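Local atomic coordinates of TIGR00266 family protein (Pseudomonas aeruginosa, PDB entry 1YOX), a protein that is of unknown function but belongs to the AIM24 family, named for mitochondrial biogenesis and placed in the cupin clan. Residues C[110-115]-C[155-160]. Sequence-based numbering, arbitrary orientation.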
loop_
_atom_site.group_PDB
_atom_site.type_symbol
_atom_site.label_atom_id
_atom_site.label_comp_id
_atom_site.label_asym_id
_atom_site.label_seq_id
_atom_site.Cartn_x
_atom_site.Cartn_y
_atom_site.Cartn_z
ATOM N N GLY C 110 -20.206 1.034 -24.198
ATOM C CA GLY C 110 -21.056 1.875 -23.357
ATOM C C GLY C 110 -21.571 1.172 -22.125
ATOM O O GLY C 110 -22.626 1.536 -21.600
ATOM N N ARG C 111 -20.832 0.160 -21.661
ATOM C CA ARG C 111 -21.165 -0.531 -20.409
ATOM C C ARG C 111 -19.955 -1.201 -19.748
ATOM O O ARG C 111 -19.212 -1.955 -20.384
ATOM C CB ARG C 111 -22.266 -1.561 -20.622
ATOM C CG ARG C 111 -22.854 -2.119 -19.313
ATOM C CD ARG C 111 -24.284 -2.587 -19.515
ATOM N NE ARG C 111 -24.360 -3.599 -20.571
ATOM C CZ ARG C 111 -25.322 -3.662 -21.489
ATOM N NH1 ARG C 111 -26.303 -2.760 -21.504
ATOM N NH2 ARG C 111 -25.291 -4.631 -22.394
ATOM N N LEU C 112 -19.755 -0.936 -18.463
ATOM C CA LEU C 112 -18.723 -1.679 -17.758
ATOM C C LEU C 112 -19.279 -2.208 -16.460
ATOM O O LEU C 112 -20.130 -1.582 -15.844
ATOM C CB LEU C 112 -17.438 -0.850 -17.570
ATOM C CG LEU C 112 -16.178 -1.492 -16.954
ATOM C CD1 LEU C 112 -15.498 -2.509 -17.851
ATOM C CD2 LEU C 112 -15.178 -0.403 -16.513
ATOM N N PHE C 113 -18.827 -3.404 -16.102
ATOM C CA PHE C 113 -19.122 -4.016 -14.824
ATOM C C PHE C 113 -17.951 -3.829 -13.877
ATOM O O PHE C 113 -16.778 -4.017 -14.251
ATOM C CB PHE C 113 -19.439 -5.494 -15.013
ATOM C CG PHE C 113 -20.689 -5.728 -15.814
ATOM C CD1 PHE C 113 -20.626 -5.871 -17.202
ATOM C CD2 PHE C 113 -21.939 -5.747 -15.190
ATOM C CE1 PHE C 113 -21.812 -6.060 -17.963
ATOM C CE2 PHE C 113 -23.119 -5.946 -15.939
ATOM C CZ PHE C 113 -23.049 -6.106 -17.319
ATOM N N CYS C 114 -18.269 -3.478 -12.641
ATOM C CA CYS C 114 -17.247 -2.991 -11.749
ATOM C C CYS C 114 -17.497 -3.441 -10.338
ATOM O O CYS C 114 -18.578 -3.210 -9.834
ATOM C CB CYS C 114 -17.287 -1.461 -11.777
ATOM S SG CYS C 114 -15.828 -0.793 -11.152
ATOM N N GLN C 115 -16.509 -4.061 -9.688
ATOM C CA GLN C 115 -16.622 -4.305 -8.243
ATOM C C GLN C 115 -16.777 -2.966 -7.525
ATOM O O GLN C 115 -16.089 -2.014 -7.832
ATOM C CB GLN C 115 -15.444 -5.102 -7.675
ATOM C CG GLN C 115 -15.791 -5.687 -6.280
ATOM C CD GLN C 115 -14.617 -6.229 -5.494
ATOM O OE1 GLN C 115 -13.618 -6.693 -6.076
ATOM N NE2 GLN C 115 -14.745 -6.224 -4.146
ATOM N N GLY C 155 -19.286 8.289 -21.551
ATOM C CA GLY C 155 -18.233 9.113 -20.973
ATOM C C GLY C 155 -17.104 8.336 -20.331
ATOM O O GLY C 155 -16.955 7.113 -20.523
ATOM N N LEU C 156 -16.326 9.068 -19.541
ATOM C CA LEU C 156 -15.188 8.523 -18.810
ATOM C C LEU C 156 -15.516 8.030 -17.415
ATOM O O LEU C 156 -16.247 8.649 -16.641
ATOM C CB LEU C 156 -14.048 9.521 -18.754
ATOM C CG LEU C 156 -13.331 9.650 -20.092
ATOM C CD1 LEU C 156 -12.491 10.918 -20.077
ATOM C CD2 LEU C 156 -12.477 8.412 -20.393
ATOM N N VAL C 157 -14.913 6.896 -17.125
ATOM C CA VAL C 157 -15.099 6.149 -15.894
ATOM C C VAL C 157 -13.667 5.903 -15.400
ATOM O O VAL C 157 -12.758 5.773 -16.210
ATOM C CB VAL C 157 -15.899 4.862 -16.241
ATOM C CG1 VAL C 157 -15.223 3.607 -15.810
ATOM C CG2 VAL C 157 -17.383 4.993 -15.829
ATOM N N PHE C 158 -13.455 5.903 -14.094
ATOM C CA PHE C 158 -12.142 5.624 -13.527
ATOM C C PHE C 158 -12.349 4.551 -12.466
ATOM O O PHE C 158 -13.227 4.667 -11.588
ATOM C CB PHE C 158 -11.518 6.882 -12.914
ATOM C CG PHE C 158 -11.424 8.033 -13.874
ATOM C CD1 PHE C 158 -12.542 8.834 -14.134
ATOM C CD2 PHE C 158 -10.229 8.291 -14.561
ATOM C CE1 PHE C 158 -12.476 9.883 -15.053
ATOM C CE2 PHE C 158 -10.143 9.364 -15.481
ATOM C CZ PHE C 158 -11.268 10.158 -15.717
ATOM N N VAL C 159 -11.566 3.486 -12.583
ATOM C CA VAL C 159 -11.694 2.372 -11.689
ATOM C C VAL C 159 -10.321 2.162 -11.058
ATOM O O VAL C 159 -9.313 2.545 -11.641
ATOM C CB VAL C 159 -12.265 1.053 -12.395
ATOM C CG1 VAL C 159 -13.700 1.262 -12.932
ATOM C CG2 VAL C 159 -11.364 0.564 -13.489
ATOM N N HIS C 160 -10.288 1.542 -9.878
ATOM C CA HIS C 160 -9.039 1.357 -9.168
ATOM C C HIS C 160 -8.710 -0.138 -8.960
ATOM O O HIS C 160 -9.582 -0.907 -8.565
ATOM C CB HIS C 160 -9.157 2.098 -7.829
ATOM C CG HIS C 160 -8.053 1.801 -6.864
ATOM N ND1 HIS C 160 -6.964 2.632 -6.707
ATOM C CD2 HIS C 160 -7.882 0.785 -5.984
ATOM C CE1 HIS C 160 -6.173 2.146 -5.766
ATOM N NE2 HIS C 160 -6.703 1.024 -5.315
#
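Val159 and Cys114 meet at the closest point of this contact, the sulfur SG of Cys114 lying 3.5 Å from Val159 CG1. That methyl also faces Leu112, whose CD2 lies 4.2 Å from Val159 CG1, so a single valine branch touches both inward-pointing residues of strand 111-115. The first torsion of Val159 (chi1 -63°) sets CG1 beside its backbone N and opposite its carbonyl carbon, within range of both the sulfur and the leucine methyl. Leu112 reaches across from the other strand with CG anti to the backbone N (chi1 -175°). Its CD2 branch does the touching and has a second neighbour, Val157 CG1 at 4.1 Å, the two side chains crossing obliquely. CD2 thus links the two valines, which are two residues apart on their strand, just as Val159 CG1 links Leu112 and Cys114.

No hydrogen bond joins the segments; side-chain contacts alone connect them. The strand axes come to 8.6 Å and their directions differ by 35°, too far apart for backbone pairing but suited to two sheets packed face to face. The CA atoms draw in from 8.8 Å at Leu112 and Val157 to 7.7 Å at Cys114 and Val159, and the tighter end is where the small thiol meets the valine. All four touching residues are buried, forming a piece of the apolar core between two six-stranded antiparallel sheets, consistent with the double-stranded beta-helix of the cupin clan.

Strand 146-152 borders 111-115 in one sheet, its Leu151 touching both Cys114 and Val157, and Trp221 of strand 219-223 in the same sheet touches Leu112. In the facing sheet, strand 98-104 runs antiparallel beside 156-162, bringing Val101 against Val159 and Val103 against Leu112.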